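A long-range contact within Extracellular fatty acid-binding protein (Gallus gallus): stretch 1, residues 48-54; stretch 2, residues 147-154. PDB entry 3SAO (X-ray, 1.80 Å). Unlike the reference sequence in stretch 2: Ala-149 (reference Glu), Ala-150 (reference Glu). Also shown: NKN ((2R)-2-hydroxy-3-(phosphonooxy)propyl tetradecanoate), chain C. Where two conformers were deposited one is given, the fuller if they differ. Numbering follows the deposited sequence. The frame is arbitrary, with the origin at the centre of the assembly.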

# COMPACT_ATOMS: atom_id res chain seq x y z
N VAL A 48 9.51 -0.87 4.06
CA VAL A 48 8.70 -1.52 3.05
C VAL A 48 9.43 -1.50 1.70
O VAL A 48 9.86 -0.45 1.21
CB VAL A 48 7.31 -0.87 2.92
CG1 VAL A 48 6.41 -1.73 1.98
CG2 VAL A 48 6.71 -0.63 4.29
N SER A 49 9.53 -2.69 1.09
CA SER A 49 10.08 -2.80 -0.26
C SER A 49 8.96 -3.06 -1.24
O SER A 49 8.13 -3.92 -0.99
CB SER A 49 11.08 -3.95 -0.30
OG SER A 49 12.13 -3.68 0.59
N TYR A 50 8.87 -2.27 -2.31
CA TYR A 50 7.75 -2.39 -3.23
C TYR A 50 8.27 -2.79 -4.61
O TYR A 50 9.41 -2.48 -4.95
CB TYR A 50 7.07 -1.03 -3.40
CG TYR A 50 6.63 -0.35 -2.14
CD1 TYR A 50 5.36 -0.54 -1.64
CD2 TYR A 50 7.46 0.56 -1.49
CE1 TYR A 50 4.90 0.16 -0.51
CE2 TYR A 50 7.02 1.25 -0.35
CZ TYR A 50 5.74 1.06 0.12
OH TYR A 50 5.31 1.71 1.26
N ALA A 51 7.40 -3.44 -5.37
CA ALA A 51 7.60 -3.76 -6.77
C ALA A 51 6.27 -3.60 -7.52
O ALA A 51 5.25 -4.25 -7.20
CB ALA A 51 8.18 -5.23 -6.89
N ALA A 52 6.25 -2.70 -8.49
CA ALA A 52 5.04 -2.41 -9.29
C ALA A 52 5.37 -2.21 -10.77
O ALA A 52 6.30 -1.48 -11.11
CB ALA A 52 4.36 -1.18 -8.75
N PRO A 53 4.59 -2.85 -11.67
CA PRO A 53 4.77 -2.56 -13.10
C PRO A 53 4.50 -1.11 -13.44
O PRO A 53 3.80 -0.41 -12.70
CB PRO A 53 3.73 -3.46 -13.79
CG PRO A 53 3.04 -4.22 -12.72
CD PRO A 53 3.38 -3.64 -11.41
N SER A 54 5.04 -0.69 -14.58
CA SER A 54 4.74 0.62 -15.16
C SER A 54 5.11 0.63 -16.63
O SER A 54 5.86 -0.24 -17.06
CB SER A 54 5.54 1.68 -14.42
OG SER A 54 6.82 1.83 -15.04
N SER A 147 -4.03 -8.63 -10.92
CA SER A 147 -2.79 -9.31 -10.56
C SER A 147 -1.74 -9.10 -11.62
O SER A 147 -2.05 -8.94 -12.81
CB SER A 147 -3.01 -10.82 -10.43
OG SER A 147 -3.22 -11.42 -11.71
N GLN A 148 -0.49 -9.20 -11.21
CA GLN A 148 0.58 -9.15 -12.18
C GLN A 148 1.68 -10.09 -11.69
O GLN A 148 1.92 -10.18 -10.48
CB GLN A 148 1.11 -7.73 -12.30
CG GLN A 148 1.58 -7.15 -10.96
CD GLN A 148 3.07 -7.32 -10.72
OE1 GLN A 148 3.80 -7.87 -11.55
NE2 GLN A 148 3.53 -6.82 -9.59
N ALA A 149 2.35 -10.75 -12.61
CA ALA A 149 3.32 -11.75 -12.21
C ALA A 149 4.74 -11.43 -12.68
O ALA A 149 5.63 -12.26 -12.52
CB ALA A 149 2.88 -13.12 -12.71
N ALA A 150 4.97 -10.24 -13.22
CA ALA A 150 6.27 -9.97 -13.85
C ALA A 150 7.18 -9.07 -13.01
O ALA A 150 8.35 -8.86 -13.36
CB ALA A 150 6.06 -9.35 -15.23
N CYS A 151 6.63 -8.51 -11.94
CA CYS A 151 7.33 -7.54 -11.15
C CYS A 151 7.32 -7.97 -9.68
O CYS A 151 6.26 -7.92 -9.07
CB CYS A 151 6.59 -6.22 -11.36
SG CYS A 151 7.38 -4.77 -10.74
N SER A 152 8.48 -8.39 -9.15
CA SER A 152 8.63 -8.90 -7.77
C SER A 152 9.66 -8.15 -6.97
O SER A 152 10.66 -7.69 -7.48
CB SER A 152 9.06 -10.36 -7.78
OG SER A 152 8.06 -11.18 -8.32
N VAL A 153 9.48 -8.14 -5.66
CA VAL A 153 10.55 -7.71 -4.80
C VAL A 153 11.70 -8.71 -4.85
O VAL A 153 11.52 -9.92 -5.01
CB VAL A 153 10.08 -7.54 -3.36
CG1 VAL A 153 8.91 -6.48 -3.34
CG2 VAL A 153 9.65 -8.85 -2.82
N ASP A 154 12.88 -8.21 -4.57
CA ASP A 154 14.10 -9.00 -4.64
C ASP A 154 14.17 -9.95 -3.46
O ASP A 154 13.59 -9.70 -2.42
CB ASP A 154 15.31 -8.09 -4.63
CG ASP A 154 15.37 -7.16 -5.82
OD1 ASP A 154 14.89 -7.51 -6.92
OD2 ASP A 154 15.94 -6.06 -5.65
OAA NKN C . 2.97 3.68 2.19
OAB NKN C . 0.61 3.45 2.14
PAC NKN C . 1.88 2.65 2.25
OAD NKN C . 2.01 1.49 1.30
OAE NKN C . 0.68 -3.95 6.41
OAF NKN C . 1.90 2.00 3.71
CAG NKN C . 2.89 1.10 4.23
CAH NKN C . 2.40 0.44 5.52
CAI NKN C . 2.51 -1.09 5.61
OAJ NKN C . 1.31 -1.67 6.16
CAK NKN C . 1.20 -2.94 6.89
CAL NKN C . 1.66 -3.00 8.33
CAM NKN C . 0.47 -3.37 9.21
CAN NKN C . 0.75 -3.12 10.68
CAO NKN C . 2.08 -2.40 10.91
OAY NKN C . 3.20 0.99 6.57

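The contact joins the end of a β-strand, residues 48-52, to a segment of irregular backbone, residues 147-154, that lies at least 95 residues away in sequence. It buries 321 Å² in total, and no hydrogen bond crosses it. The two backbones come closest, CA to CA, at Ala-51 and Val-153, 5.3 Å apart, but they do not pair as strands of a sheet; the association rests on van der Waals packing. Three residues carry most of the buried area: Ala-51 with 71 Å², Cys-151 with 58 Å² and Val-153 with 56 Å².

Ala-51 is the centre of the contact. Its CA-to-CB bond points toward the second stretch, whereas those of its strand neighbours Tyr-50 and Ala-52 point away, as expected from the alternation of an extended chain (phi/psi of Ala-51, -142/119). The methyl group rests directly on backbone: Ala-51 CB lies 3.3 Å from Ser-152 C and 3.4 Å from Val-153 N. These are tight van der Waals distances, and they place the methyl directly against the backbone at the Ser-152 to Val-153 junction. The same carbon also meets side chains, at 3.8 Å from Val-153 CG1 and 4.0 Å from Cys-151 SG, so the methyl is in apolar contact with both residues that flank Ser-152.

Val-153 extends the packing back along the strand. With chi1 at -59° (m), its CG1 lies 3.6 Å from Ser-49 O and 4.0 Å from Tyr-50 C. A methyl offers a carbonyl oxygen no conventional hydrogen bond, so these approaches count as packing against the strand backbone. Ser-152, between the two inward-facing residues, directs its CA-to-CB bond away.

Cys-151 packs where the strand ends, against Ala-51, Ala-52 and the following Pro-53. Its chi1 is -170° (t) in the conformer given, and its sulfur is bonded covalently to a group elsewhere in the structure. Cys-151 SG sits 3.6 Å from Ala-51 C, 3.3 Å from Ala-52 C and 3.5 Å from Pro-53 N, a series that follows the main chain as it leaves the strand. Pro-53 adds an apolar contact through its ring, with Pro-53 CD 4.1 Å from Cys-151 CB.

Gln-148 braces the second stretch from within. Its OE1 accepts a hydrogen bond from Cys-151 N at 2.9 Å (138°) and a weak one from Ala-150 N at 3.1 Å (130°), while its NE2 donates to Cys-151 O at 3.0 Å (153°). The amide thus engages both polar backbone groups of Cys-151, tying down the segment that carries the sulfur. Across the contact, Gln-148 NE2 merely packs, 3.7 Å from Pro-53 CD.

The CA-to-CB bond of Tyr-50 points away from the second stretch, and its hydroxyl reaches the bound lipid: Tyr-50 OH donates a weak hydrogen bond of 3.3 Å to the phosphate oxygen OAD of NKN.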